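Local coordinates for protein ribokinase (Thermotoga maritima, PDB 1VM7) that probably phosphorylates D-ribose at O-5, using ATP with a divalent metal ion, most likely magnesium, to give D-ribose 5-phosphate, at residues S141-Q147 with F162-F168; V31-T35 with E109-Q115; I176-F181 with L197-F201; I133-L138 with E157-F162. All coordinates share one frame; numbering follows the deposited sequence.

Contact 1 (S141-Q147 with F162-F168)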
loop_
_atom_site.group_PDB
_atom_site.type_symbol
_atom_site.label_atom_id
_atom_site.label_comp_id
_atom_site.label_asym_id
_atom_site.label_seq_id
_atom_site.Cartn_x
_atom_site.Cartn_y
_atom_site.Cartn_z
ATOM N N SER A 141 7.357 -31.014 -17.176
ATOM C CA SER A 141 7.673 -31.146 -15.750
ATOM C C SER A 141 7.233 -32.497 -15.181
ATOM O O SER A 141 6.351 -33.149 -15.727
ATOM C CB SER A 141 7.003 -30.015 -14.945
ATOM O OG SER A 141 7.466 -28.736 -15.361
ATOM N N ASP A 142 7.859 -32.894 -14.071
ATOM C CA ASP A 142 7.576 -34.160 -13.395
ATOM C C ASP A 142 6.987 -33.975 -12.013
ATOM O O ASP A 142 6.319 -34.867 -11.511
ATOM C CB ASP A 142 8.841 -35.016 -13.272
ATOM C CG ASP A 142 9.534 -35.205 -14.589
ATOM O OD1 ASP A 142 9.061 -36.004 -15.417
ATOM O OD2 ASP A 142 10.552 -34.528 -14.804
ATOM N N ILE A 143 7.229 -32.816 -11.410
ATOM C CA ILE A 143 6.686 -32.471 -10.102
ATOM C C ILE A 143 5.980 -31.112 -10.189
ATOM O O ILE A 143 6.482 -30.174 -10.799
ATOM C CB ILE A 143 7.779 -32.397 -9.011
ATOM C CG1 ILE A 143 8.500 -33.739 -8.851
ATOM C CG2 ILE A 143 7.172 -31.930 -7.678
ATOM C CD1 ILE A 143 9.749 -33.672 -7.951
ATOM N N LEU A 144 4.809 -31.027 -9.578
ATOM C CA LEU A 144 3.969 -29.841 -9.641
ATOM C C LEU A 144 3.601 -29.345 -8.274
ATOM O O LEU A 144 2.995 -30.082 -7.469
ATOM C CB LEU A 144 2.672 -30.132 -10.410
ATOM C CG LEU A 144 1.606 -29.019 -10.468
ATOM C CD1 LEU A 144 2.166 -27.802 -11.110
ATOM C CD2 LEU A 144 0.376 -29.501 -11.242
ATOM N N LEU A 145 3.956 -28.082 -8.007
ATOM C CA LEU A 145 3.554 -27.433 -6.758
ATOM C C LEU A 145 2.418 -26.438 -6.962
ATOM O O LEU A 145 2.471 -25.567 -7.830
ATOM C CB LEU A 145 4.700 -26.725 -6.070
ATOM C CG LEU A 145 5.567 -27.635 -5.213
ATOM C CD1 LEU A 145 6.220 -28.628 -6.116
ATOM C CD2 LEU A 145 6.606 -26.805 -4.529
ATOM N N LEU A 146 1.400 -26.601 -6.134
ATOM C CA LEU A 146 0.194 -25.805 -6.185
ATOM C C LEU A 146 -0.088 -25.280 -4.793
ATOM O O LEU A 146 0.320 -25.887 -3.805
ATOM C CB LEU A 146 -0.976 -26.663 -6.672
ATOM C CG LEU A 146 -0.882 -27.258 -8.076
ATOM C CD1 LEU A 146 -1.979 -28.302 -8.366
ATOM C CD2 LEU A 146 -0.953 -26.134 -9.091
ATOM N N GLN A 147 -0.763 -24.133 -4.732
ATOM C CA GLN A 147 -1.324 -23.610 -3.490
ATOM C C GLN A 147 -2.744 -23.143 -3.774
ATOM O O GLN A 147 -3.377 -23.578 -4.754
ATOM C CB GLN A 147 -0.476 -22.495 -2.890
ATOM C CG GLN A 147 1.022 -22.624 -3.121
ATOM C CD GLN A 147 1.478 -22.380 -4.550
ATOM O OE1 GLN A 147 0.943 -21.520 -5.254
ATOM N NE2 GLN A 147 2.515 -23.118 -4.971
ATOM N N PHE A 162 -2.091 -32.833 -14.759
ATOM C CA PHE A 162 -0.676 -33.119 -14.580
ATOM C C PHE A 162 -0.380 -34.602 -14.553
ATOM O O PHE A 162 -0.840 -35.344 -13.695
ATOM C CB PHE A 162 -0.101 -32.465 -13.324
ATOM C CG PHE A 162 1.403 -32.301 -13.368
ATOM C CD1 PHE A 162 2.007 -31.549 -14.376
ATOM C CD2 PHE A 162 2.210 -32.894 -12.413
ATOM C CE1 PHE A 162 3.368 -31.396 -14.421
ATOM C CE2 PHE A 162 3.574 -32.741 -12.448
ATOM C CZ PHE A 162 4.151 -31.985 -13.450
ATOM N N ASN A 163 0.396 -35.030 -15.535
ATOM C CA ASN A 163 1.054 -36.321 -15.455
ATOM C C ASN A 163 2.387 -36.080 -14.740
ATOM O O ASN A 163 3.364 -35.610 -15.331
ATOM C CB ASN A 163 1.236 -36.950 -16.832
ATOM C CG ASN A 163 1.535 -38.425 -16.751
ATOM O OD1 ASN A 163 1.328 -39.050 -15.706
ATOM N ND2 ASN A 163 2.033 -38.995 -17.847
ATOM N N GLY A 164 2.379 -36.361 -13.446
ATOM C CA GLY A 164 3.527 -36.197 -12.591
ATOM C C GLY A 164 3.075 -36.135 -11.149
ATOM O O GLY A 164 1.914 -36.398 -10.837
ATOM N N ILE A 165 4.003 -35.801 -10.264
ATOM C CA ILE A 165 3.708 -35.705 -8.847
ATOM C C ILE A 165 3.061 -34.350 -8.582
ATOM O O ILE A 165 3.602 -33.309 -8.939
ATOM C CB ILE A 165 4.976 -35.943 -7.996
ATOM C CG1 ILE A 165 5.455 -37.386 -8.203
ATOM C CG2 ILE A 165 4.710 -35.673 -6.532
ATOM C CD1 ILE A 165 6.907 -37.580 -7.904
ATOM N N VAL A 166 1.863 -34.397 -8.009
ATOM C CA VAL A 166 1.068 -33.221 -7.715
ATOM C C VAL A 166 1.069 -33.014 -6.196
ATOM O O VAL A 166 0.608 -33.887 -5.437
ATOM C CB VAL A 166 -0.382 -33.353 -8.244
ATOM C CG1 VAL A 166 -1.206 -32.081 -7.954
ATOM C CG2 VAL A 166 -0.384 -33.654 -9.726
ATOM N N ILE A 167 1.629 -31.861 -5.799
ATOM C CA ILE A 167 1.727 -31.403 -4.425
ATOM C C ILE A 167 0.830 -30.174 -4.290
ATOM O O ILE A 167 1.039 -29.187 -4.988
ATOM C CB ILE A 167 3.167 -30.991 -4.075
ATOM C CG1 ILE A 167 4.114 -32.191 -4.246
ATOM C CG2 ILE A 167 3.209 -30.427 -2.663
ATOM C CD1 ILE A 167 5.610 -31.870 -4.352
ATOM N N PHE A 168 -0.173 -30.256 -3.407
ATOM C CA PHE A 168 -1.137 -29.167 -3.189
ATOM C C PHE A 168 -1.085 -28.676 -1.731
ATOM O O PHE A 168 -1.326 -29.418 -0.795
ATOM C CB PHE A 168 -2.544 -29.621 -3.570
ATOM C CG PHE A 168 -3.618 -28.632 -3.232
ATOM C CD1 PHE A 168 -3.566 -27.345 -3.700
ATOM C CD2 PHE A 168 -4.701 -29.007 -2.434
ATOM C CE1 PHE A 168 -4.556 -26.445 -3.389
ATOM C CE2 PHE A 168 -5.694 -28.117 -2.128
ATOM C CZ PHE A 168 -5.629 -26.831 -2.594
#
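Ile143 pairs with Ile165 and Leu146 with Phe168 at the two ends of a parallel strand pair, 143-146 beside 165-168, whose axes approach to 4.7 Å with 15° between their directions. Four backbone bonds zip them together: Ile165 N gives to Asp142 O, Leu144 N to Ile165 O, Ile167 N to Leu144 O and Leu146 N to Ile167 O. The second is the shortest, with Leu144 N 2.7 Å from Ile165 O.

On one side of the sheet Leu144 and Phe162 carry the packing. Phe162 CG stands anti to its own nitrogen (chi1 -159°), which turns the ring toward the 141-147 segment. Leu144 CB then sits over one ring face, 3.6 Å from the centroid in a CH-pi contact, while Leu144 CD2 reaches Phe162 CB at 3.7 Å. Ser141 CB lies at the ring's edge, 3.8 Å from Phe162 CZ. Further along, Leu146 CD1 meets Val166 CG1, and Gln147 O lies at the edge of the Phe168 ring, in its plane, 3.4 Å from Phe168 CE1. Across the sheet, Ile167 CD1 reaches both Ile143 CG2 and Leu145 CD1, each at 3.7 Å, facing helix 256-269. Gln147 NE2 is hydrogen-bonded to Gln57 OE1. Helix 152-161 connects the strands and packs on the Leu144 and Val166 side, completing a beta-alpha-beta crossover in the central sheet of the PfkB-family kinase fold.

Contact 2 (V31-T35 with E109-Q115)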
loop_
_atom_site.group_PDB
_atom_site.type_symbol
_atom_site.label_atom_id
_atom_site.label_comp_id
_atom_site.label_asym_id
_atom_site.label_seq_id
_atom_site.Cartn_x
_atom_site.Cartn_y
_atom_site.Cartn_z
ATOM N N VAL A 31 3.278 1.293 12.021
ATOM C CA VAL A 31 2.571 2.406 12.670
ATOM C C VAL A 31 2.629 2.277 14.180
ATOM O O VAL A 31 2.907 1.214 14.726
ATOM C CB VAL A 31 1.078 2.517 12.232
ATOM C CG1 VAL A 31 0.973 2.903 10.791
ATOM C CG2 VAL A 31 0.315 1.213 12.493
ATOM N N ASP A 32 2.358 3.378 14.866
ATOM C CA ASP A 32 2.320 3.364 16.326
ATOM C C ASP A 32 1.149 2.506 16.828
ATOM O O ASP A 32 1.296 1.616 17.660
ATOM C CB ASP A 32 2.183 4.784 16.851
ATOM C CG ASP A 32 2.008 4.835 18.337
ATOM O OD1 ASP A 32 3.003 4.632 19.066
ATOM O OD2 ASP A 32 0.855 5.053 18.772
ATOM N N HIS A 33 -0.016 2.772 16.279
ATOM C CA HIS A 33 -1.228 2.116 16.722
ATOM C C HIS A 33 -2.023 1.841 15.465
ATOM O O HIS A 33 -1.754 2.444 14.399
ATOM C CB HIS A 33 -1.993 3.032 17.708
ATOM C CG HIS A 33 -2.231 4.414 17.175
ATOM N ND1 HIS A 33 -1.361 5.459 17.397
ATOM C CD2 HIS A 33 -3.213 4.900 16.381
ATOM C CE1 HIS A 33 -1.801 6.536 16.767
ATOM N NE2 HIS A 33 -2.931 6.224 16.147
ATOM N N PHE A 34 -2.960 0.913 15.550
ATOM C CA PHE A 34 -3.807 0.658 14.409
ATOM C C PHE A 34 -4.578 1.933 14.090
ATOM O O PHE A 34 -5.227 2.522 14.963
ATOM C CB PHE A 34 -4.758 -0.516 14.661
ATOM C CG PHE A 34 -4.093 -1.870 14.541
ATOM C CD1 PHE A 34 -3.544 -2.278 13.344
ATOM C CD2 PHE A 34 -4.027 -2.733 15.639
ATOM C CE1 PHE A 34 -2.929 -3.511 13.227
ATOM C CE2 PHE A 34 -3.435 -3.962 15.524
ATOM C CZ PHE A 34 -2.876 -4.352 14.312
ATOM N N THR A 35 -4.539 2.329 12.828
ATOM C CA THR A 35 -5.255 3.508 12.386
ATOM C C THR A 35 -6.766 3.326 12.594
ATOM O O THR A 35 -7.359 2.323 12.197
ATOM C CB THR A 35 -4.936 3.875 10.931
ATOM O OG1 THR A 35 -3.527 3.771 10.705
ATOM C CG2 THR A 35 -5.398 5.323 10.596
ATOM N N GLU A 109 -0.577 -3.606 7.849
ATOM C CA GLU A 109 -0.401 -2.561 8.871
ATOM C C GLU A 109 0.009 -3.239 10.146
ATOM O O GLU A 109 -0.715 -4.078 10.616
ATOM C CB GLU A 109 -1.694 -1.762 9.044
ATOM C CG GLU A 109 -1.640 -0.655 10.092
ATOM C CD GLU A 109 -2.923 0.205 10.154
ATOM O OE1 GLU A 109 -3.888 -0.031 9.380
ATOM O OE2 GLU A 109 -2.946 1.140 10.978
ATOM N N VAL A 110 1.200 -2.898 10.671
ATOM C CA VAL A 110 1.761 -3.487 11.870
ATOM C C VAL A 110 1.950 -2.413 12.943
ATOM O O VAL A 110 2.649 -1.426 12.723
ATOM C CB VAL A 110 3.173 -4.135 11.632
ATOM C CG1 VAL A 110 3.494 -5.059 12.750
ATOM C CG2 VAL A 110 3.219 -4.922 10.382
ATOM N N ASP A 111 1.329 -2.597 14.105
ATOM C CA ASP A 111 1.470 -1.606 15.182
ATOM C C ASP A 111 2.740 -1.847 16.008
ATOM O O ASP A 111 3.553 -2.706 15.682
ATOM C CB ASP A 111 0.177 -1.438 16.013
ATOM C CG ASP A 111 -0.070 -2.564 17.031
ATOM O OD1 ASP A 111 0.741 -3.490 17.147
ATOM O OD2 ASP A 111 -1.095 -2.484 17.746
ATOM N N LYS A 112 2.951 -1.062 17.051
ATOM C CA LYS A 112 4.212 -1.162 17.823
ATOM C C LYS A 112 4.350 -2.468 18.615
ATOM O O LYS A 112 5.454 -2.804 19.098
ATOM C CB LYS A 112 4.350 0.019 18.784
ATOM C CG LYS A 112 3.256 0.135 19.834
ATOM C CD LYS A 112 3.557 1.257 20.853
ATOM C CE LYS A 112 2.449 1.380 21.914
ATOM N NZ LYS A 112 2.926 1.944 23.240
ATOM N N THR A 113 3.240 -3.193 18.769
ATOM C CA THR A 113 3.247 -4.468 19.496
ATOM C C THR A 113 3.583 -5.606 18.519
ATOM O O THR A 113 3.878 -6.710 18.931
ATOM C CB THR A 113 1.863 -4.724 20.217
ATOM O OG1 THR A 113 0.853 -5.120 19.275
ATOM C CG2 THR A 113 1.356 -3.457 20.927
ATOM N N GLY A 114 3.516 -5.336 17.212
ATOM C CA GLY A 114 3.798 -6.368 16.229
ATOM C C GLY A 114 2.540 -7.061 15.734
ATOM O O GLY A 114 2.602 -7.896 14.830
ATOM N N GLN A 115 1.393 -6.691 16.301
ATOM C CA GLN A 115 0.124 -7.172 15.796
ATOM C C GLN A 115 -0.106 -6.498 14.473
ATOM O O GLN A 115 0.254 -5.320 14.293
ATOM C CB GLN A 115 -1.057 -6.897 16.772
ATOM C CG GLN A 115 -2.378 -7.470 16.214
ATOM C CD GLN A 115 -3.552 -7.510 17.173
ATOM O OE1 GLN A 115 -4.370 -8.437 17.096
ATOM N NE2 GLN A 115 -3.657 -6.519 18.076
HETATM O O HOH W 1 -2.813 -0.371 18.000
#
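Thr35 holds Glu109 OE2 with its backbone N and its OG1, each 2.7 Å from that oxygen and arriving from opposite faces of the carboxylate. Glu109 is fully extended, CG anti to the backbone nitrogen (chi1 179°), a shape that carries the carboxylate from strand to loop; Val31 CG2 packs against its CG at 3.6 Å. The Phe34 ring lies against the turn: Asp111 CG is over one face, Glu109 O is near the ring plane 3.5 Å from Phe34 CE1, and Gln115 CG meets the edge. Val31 N bonds to Val110 O and Lys112 N to Asp32 O. The contact sits at one end of the small four-stranded sheet, which in ribokinases serves as lid and dimer clasp; consistent with that, Pro37 of the second subunit packs on Phe34 and Gln115. Farther out, Asp111 OD1 takes both Thr113 N and Thr113 OG1, an Asx turn bracing the type I turn from Asp111 to Gly114. A water links Asp111 OD2 to Phe34 N, Gln41 NE2 bonds to Thr35 OG1, and Arg117 salt-bridges Glu109 OE1.

Contact 3 (I176-F181 with L197-F201)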
loop_
_atom_site.group_PDB
_atom_site.type_symbol
_atom_site.label_atom_id
_atom_site.label_comp_id
_atom_site.label_asym_id
_atom_site.label_seq_id
_atom_site.Cartn_x
_atom_site.Cartn_y
_atom_site.Cartn_z
ATOM N N ILE A 176 -11.840 -24.297 -1.553
ATOM C CA ILE A 176 -11.351 -25.524 -2.171
ATOM C C ILE A 176 -12.514 -26.442 -2.429
ATOM O O ILE A 176 -13.349 -26.615 -1.579
ATOM C CB ILE A 176 -10.316 -26.223 -1.270
ATOM C CG1 ILE A 176 -9.131 -25.276 -1.056
ATOM C CG2 ILE A 176 -9.885 -27.572 -1.895
ATOM C CD1 ILE A 176 -8.103 -25.769 -0.114
ATOM N N ASN A 177 -12.578 -27.020 -3.623
ATOM C CA ASN A 177 -13.610 -28.013 -3.970
ATOM C C ASN A 177 -13.026 -29.415 -3.816
ATOM O O ASN A 177 -11.844 -29.657 -4.117
ATOM C CB ASN A 177 -14.136 -27.795 -5.415
ATOM C CG ASN A 177 -15.073 -28.932 -5.925
ATOM O OD1 ASN A 177 -14.776 -29.597 -6.917
ATOM N ND2 ASN A 177 -16.200 -29.138 -5.251
ATOM N N GLU A 178 -13.875 -30.323 -3.342
ATOM C CA GLU A 178 -13.525 -31.709 -3.059
ATOM C C GLU A 178 -12.875 -32.448 -4.224
ATOM O O GLU A 178 -12.153 -33.434 -4.041
ATOM C CB GLU A 178 -14.808 -32.471 -2.682
ATOM C CG GLU A 178 -14.581 -33.866 -2.137
ATOM C CD GLU A 178 -15.809 -34.399 -1.440
ATOM O OE1 GLU A 178 -16.875 -34.434 -2.084
ATOM O OE2 GLU A 178 -15.726 -34.756 -0.247
ATOM N N GLU A 179 -13.157 -31.990 -5.436
ATOM C CA GLU A 179 -12.755 -32.718 -6.626
ATOM C C GLU A 179 -11.239 -32.845 -6.733
ATOM O O GLU A 179 -10.744 -33.806 -7.326
ATOM C CB GLU A 179 -13.329 -32.058 -7.889
ATOM C CG GLU A 179 -13.166 -32.864 -9.175
ATOM C CD GLU A 179 -13.465 -32.051 -10.448
ATOM O OE1 GLU A 179 -14.120 -30.975 -10.371
ATOM O OE2 GLU A 179 -13.039 -32.500 -11.538
ATOM N N ILE A 180 -10.503 -31.882 -6.160
ATOM C CA ILE A 180 -9.063 -31.822 -6.342
ATOM C C ILE A 180 -8.328 -32.984 -5.681
ATOM O O ILE A 180 -7.301 -33.438 -6.190
ATOM C CB ILE A 180 -8.469 -30.450 -5.845
ATOM C CG1 ILE A 180 -7.064 -30.239 -6.394
ATOM C CG2 ILE A 180 -8.481 -30.344 -4.306
ATOM C CD1 ILE A 180 -6.686 -28.826 -6.445
ATOM N N PHE A 181 -8.870 -33.488 -4.583
ATOM C CA PHE A 181 -8.127 -34.373 -3.678
ATOM C C PHE A 181 -7.689 -35.689 -4.317
ATOM O O PHE A 181 -6.584 -36.153 -4.076
ATOM C CB PHE A 181 -8.954 -34.611 -2.406
ATOM C CG PHE A 181 -9.208 -33.355 -1.618
ATOM C CD1 PHE A 181 -8.152 -32.667 -1.038
ATOM C CD2 PHE A 181 -10.486 -32.838 -1.477
ATOM C CE1 PHE A 181 -8.363 -31.502 -0.316
ATOM C CE2 PHE A 181 -10.701 -31.680 -0.753
ATOM C CZ PHE A 181 -9.619 -31.005 -0.174
ATOM N N LEU A 197 -10.230 -27.810 6.807
ATOM C CA LEU A 197 -10.515 -28.796 5.764
ATOM C C LEU A 197 -11.356 -29.956 6.289
ATOM O O LEU A 197 -12.293 -30.407 5.609
ATOM C CB LEU A 197 -9.233 -29.383 5.179
ATOM C CG LEU A 197 -8.352 -28.459 4.335
ATOM C CD1 LEU A 197 -7.048 -29.160 3.963
ATOM C CD2 LEU A 197 -9.097 -28.016 3.081
ATOM N N SER A 198 -11.029 -30.449 7.485
ATOM C CA SER A 198 -11.763 -31.599 8.028
ATOM C C SER A 198 -13.223 -31.241 8.346
ATOM O O SER A 198 -14.152 -31.992 8.028
ATOM C CB SER A 198 -11.084 -32.170 9.277
ATOM O OG SER A 198 -11.766 -33.313 9.750
ATOM N N LYS A 199 -13.396 -30.093 8.988
ATOM C CA LYS A 199 -14.712 -29.544 9.278
ATOM C C LYS A 199 -15.503 -29.416 7.958
ATOM O O LYS A 199 -16.615 -29.946 7.832
ATOM C CB LYS A 199 -14.548 -28.210 10.029
ATOM C CG LYS A 199 -15.788 -27.464 10.355
ATOM N N ASP A 200 -14.892 -28.790 6.959
ATOM C CA ASP A 200 -15.588 -28.529 5.704
ATOM C C ASP A 200 -15.974 -29.806 4.973
ATOM O O ASP A 200 -17.125 -29.965 4.547
ATOM C CB ASP A 200 -14.767 -27.647 4.772
ATOM C CG ASP A 200 -14.676 -26.226 5.271
ATOM O OD1 ASP A 200 -15.482 -25.869 6.169
ATOM O OD2 ASP A 200 -13.803 -25.477 4.774
ATOM N N PHE A 201 -15.026 -30.724 4.833
ATOM C CA PHE A 201 -15.258 -31.900 3.988
ATOM C C PHE A 201 -15.757 -33.157 4.694
ATOM O O PHE A 201 -16.371 -34.014 4.072
ATOM C CB PHE A 201 -14.011 -32.212 3.170
ATOM C CG PHE A 201 -13.743 -31.205 2.130
ATOM C CD1 PHE A 201 -14.545 -31.138 1.007
ATOM C CD2 PHE A 201 -12.743 -30.279 2.290
ATOM C CE1 PHE A 201 -14.326 -30.184 0.038
ATOM C CE2 PHE A 201 -12.506 -29.317 1.316
ATOM C CZ PHE A 201 -13.304 -29.273 0.192
HETATM O O HOH W 2 -16.238 -36.574 1.827
#
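Phe201 reaches from its helix into the bend at Ile176-Phe181, and its ring carries the largest share of the contact. CB sets the direction: with CG anti to the carbonyl carbon (chi1 -69°), the ring projects toward the loop. Along one side, Phe201 CD1 lies 3.9 Å from Glu178 CB, and Phe201 CE1 comes to 3.4 Å from Glu178 N. Along the other, CD2 and CE2 run under the Phe181 ring edge, Phe201 CE2 standing 3.6 Å from Phe181 CE2. At the tip, Phe201 CZ meets Ile176 O at 3.2 Å, near the ring plane. The two phenylalanines form a T-shaped pair, Phe181 presenting its edge to the face of Phe201, with centroids 5.0 Å apart and planes at 82°. One helical turn earlier, Leu197 CD2 touches Ile176 CD1 at 4.0 Å. No direct hydrogen bond crosses here. Phe181 also meets Phe215 of helix 208-217, while Ile180 turns to helix 152-161, so the segment between strands 165-168 and 186-187 is wedged among helices 152-161, 191-202 and 208-217.

Contact 4 (I133-L138 with E157-F162)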
loop_
_atom_site.group_PDB
_atom_site.type_symbol
_atom_site.label_atom_id
_atom_site.label_comp_id
_atom_site.label_asym_id
_atom_site.label_seq_id
_atom_site.Cartn_x
_atom_site.Cartn_y
_atom_site.Cartn_z
ATOM N N ILE A 133 -2.525 -21.425 -19.225
ATOM C CA ILE A 133 -1.580 -22.490 -18.932
ATOM C C ILE A 133 -1.065 -23.089 -20.233
ATOM O O ILE A 133 -1.836 -23.600 -21.049
ATOM C CB ILE A 133 -2.211 -23.655 -18.092
ATOM C CG1 ILE A 133 -2.798 -23.167 -16.754
ATOM C CG2 ILE A 133 -1.172 -24.751 -17.832
ATOM C CD1 ILE A 133 -1.808 -22.417 -15.872
ATOM N N ASP A 134 0.249 -23.014 -20.410
ATOM C CA ASP A 134 0.926 -23.665 -21.505
ATOM C C ASP A 134 1.081 -25.138 -21.157
ATOM O O ASP A 134 2.097 -25.540 -20.575
ATOM C CB ASP A 134 2.282 -23.019 -21.656
ATOM C CG ASP A 134 2.992 -23.465 -22.869
ATOM O OD1 ASP A 134 2.679 -24.565 -23.390
ATOM O OD2 ASP A 134 3.875 -22.688 -23.294
ATOM N N TRP A 135 0.063 -25.930 -21.485
ATOM C CA TRP A 135 0.009 -27.339 -21.091
ATOM C C TRP A 135 1.110 -28.174 -21.735
ATOM O O TRP A 135 1.605 -29.136 -21.148
ATOM C CB TRP A 135 -1.326 -27.989 -21.494
ATOM C CG TRP A 135 -2.470 -27.476 -20.737
ATOM C CD1 TRP A 135 -3.490 -26.702 -21.218
ATOM C CD2 TRP A 135 -2.724 -27.665 -19.337
ATOM N NE1 TRP A 135 -4.369 -26.401 -20.201
ATOM C CE2 TRP A 135 -3.915 -26.968 -19.035
ATOM C CE3 TRP A 135 -2.050 -28.340 -18.309
ATOM C CZ2 TRP A 135 -4.460 -26.937 -17.746
ATOM C CZ3 TRP A 135 -2.587 -28.308 -17.031
ATOM C CH2 TRP A 135 -3.784 -27.615 -16.760
ATOM N N ASN A 136 1.452 -27.848 -22.977
ATOM C CA ASN A 136 2.525 -28.566 -23.650
ATOM C C ASN A 136 3.828 -28.378 -22.867
ATOM O O ASN A 136 4.519 -29.337 -22.550
ATOM N N THR A 137 4.144 -27.141 -22.531
ATOM C CA THR A 137 5.327 -26.858 -21.727
ATOM C C THR A 137 5.222 -27.456 -20.326
ATOM O O THR A 137 6.192 -27.988 -19.812
ATOM C CB THR A 137 5.533 -25.367 -21.630
ATOM O OG1 THR A 137 5.724 -24.873 -22.956
ATOM C CG2 THR A 137 6.734 -25.016 -20.757
ATOM N N LEU A 138 4.046 -27.370 -19.712
ATOM C CA LEU A 138 3.859 -27.905 -18.367
ATOM C C LEU A 138 4.070 -29.416 -18.319
ATOM O O LEU A 138 4.519 -29.948 -17.311
ATOM C CB LEU A 138 2.464 -27.584 -17.835
ATOM C CG LEU A 138 2.274 -27.992 -16.367
ATOM C CD1 LEU A 138 3.169 -27.147 -15.470
ATOM C CD2 LEU A 138 0.831 -27.864 -15.942
ATOM N N GLU A 157 -7.534 -27.602 -12.434
ATOM C CA GLU A 157 -7.304 -28.107 -13.769
ATOM C C GLU A 157 -5.879 -28.624 -13.900
ATOM O O GLU A 157 -5.671 -29.653 -14.520
ATOM C CB GLU A 157 -7.610 -27.031 -14.822
ATOM C CG GLU A 157 -7.667 -27.544 -16.257
ATOM C CD GLU A 157 -8.833 -28.485 -16.513
ATOM O OE1 GLU A 157 -9.522 -28.922 -15.550
ATOM O OE2 GLU A 157 -9.064 -28.796 -17.697
ATOM N N CYS A 158 -4.912 -27.917 -13.311
ATOM C CA CYS A 158 -3.515 -28.381 -13.276
ATOM C C CYS A 158 -3.347 -29.722 -12.578
ATOM O O CYS A 158 -2.675 -30.599 -13.088
ATOM C CB CYS A 158 -2.633 -27.357 -12.567
ATOM S SG CYS A 158 -2.274 -25.981 -13.600
ATOM N N ALA A 159 -3.935 -29.852 -11.390
ATOM C CA ALA A 159 -3.873 -31.099 -10.631
ATOM C C ALA A 159 -4.543 -32.245 -11.393
ATOM O O ALA A 159 -4.058 -33.391 -11.379
ATOM C CB ALA A 159 -4.517 -30.912 -9.251
ATOM N N LYS A 160 -5.642 -31.927 -12.077
ATOM C CA LYS A 160 -6.327 -32.894 -12.941
ATOM C C LYS A 160 -5.456 -33.357 -14.104
ATOM O O LYS A 160 -5.360 -34.557 -14.379
ATOM C CB LYS A 160 -7.622 -32.307 -13.526
ATOM C CG LYS A 160 -8.748 -32.117 -12.544
ATOM C CD LYS A 160 -10.056 -31.760 -13.262
ATOM C CE LYS A 160 -10.756 -32.989 -13.741
ATOM N NZ LYS A 160 -11.915 -32.652 -14.618
ATOM N N ARG A 161 -4.859 -32.407 -14.812
ATOM C CA ARG A 161 -4.175 -32.751 -16.048
ATOM C C ARG A 161 -2.721 -33.204 -15.873
ATOM O O ARG A 161 -2.175 -33.866 -16.762
ATOM C CB ARG A 161 -4.203 -31.578 -17.020
ATOM C CG ARG A 161 -5.577 -31.189 -17.466
ATOM C CD ARG A 161 -5.470 -30.599 -18.854
ATOM N NE ARG A 161 -6.522 -29.637 -19.116
ATOM C CZ ARG A 161 -6.677 -29.012 -20.273
ATOM N NH1 ARG A 161 -5.833 -29.246 -21.288
ATOM N NH2 ARG A 161 -7.676 -28.141 -20.406
ATOM N N PHE A 162 -2.091 -32.833 -14.759
ATOM C CA PHE A 162 -0.676 -33.119 -14.580
ATOM C C PHE A 162 -0.380 -34.602 -14.553
ATOM O O PHE A 162 -0.840 -35.344 -13.695
ATOM C CB PHE A 162 -0.101 -32.465 -13.324
ATOM C CG PHE A 162 1.403 -32.301 -13.368
ATOM C CD1 PHE A 162 2.007 -31.549 -14.376
ATOM C CD2 PHE A 162 2.210 -32.894 -12.413
ATOM C CE1 PHE A 162 3.368 -31.396 -14.421
ATOM C CE2 PHE A 162 3.574 -32.741 -12.448
ATOM C CZ PHE A 162 4.151 -31.985 -13.450
#
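Trp135 and Arg161 both place CG anti to the carbonyl carbon (chi1 -68° and -63°), and the arginine runs extended from CG to NE, which lays its guanidinium flat on the indole. The planes differ by 9°. Arg161 CZ sits 3.8 Å from the centroid of the five-membered ring, a cation-pi stack, while Arg161 CD lies over the six-membered ring at 3.8 Å in a CH-pi contact. On the opposite indole face is Ile133 CG2. Glu157, one turn earlier, fixes the guanidinium's rotation: its OE2 accepts from both Arg161 NE, at 3.0 Å, and Arg161 NH2, in a side-on salt bridge. Glu157 CG touches Trp135 CZ2 at 3.6 Å. Cys158 SG lies obliquely beside the indole, 3.9 Å from Trp135 CH2. Leu138 O meets the Phe162 ring edge, with CE1 at 3.4 Å. Asp134 N-caps the short helix through Thr137 N. The contact fastens helix 135-138 and Ile133 before it to the end of crossover helix 152-161, which packs on strand 143-146 of the alpha/beta fold.

From the N terminus, contact 2 comes first, joining the loop at 31-35 to the end of strand 105-110 and the turn after it across 73 residues; it closes before any other contact opens and belongs to the small sheet, its centre 39 Å from that of contact 1. The other three lie in the body of the kinase. Contact 4 spans 18 residues and contact 1 spans 14; their segments alternate, so the two cross and share Phe162. Contact 1 pairs the strands that helix 152-161 connects; contact 4 ties that helix to helix 135-138. Contact 3 follows in series, closing 15 residues between 176-181 and helix 191-202, and meets contact 1 where Phe168 packs on Ile176.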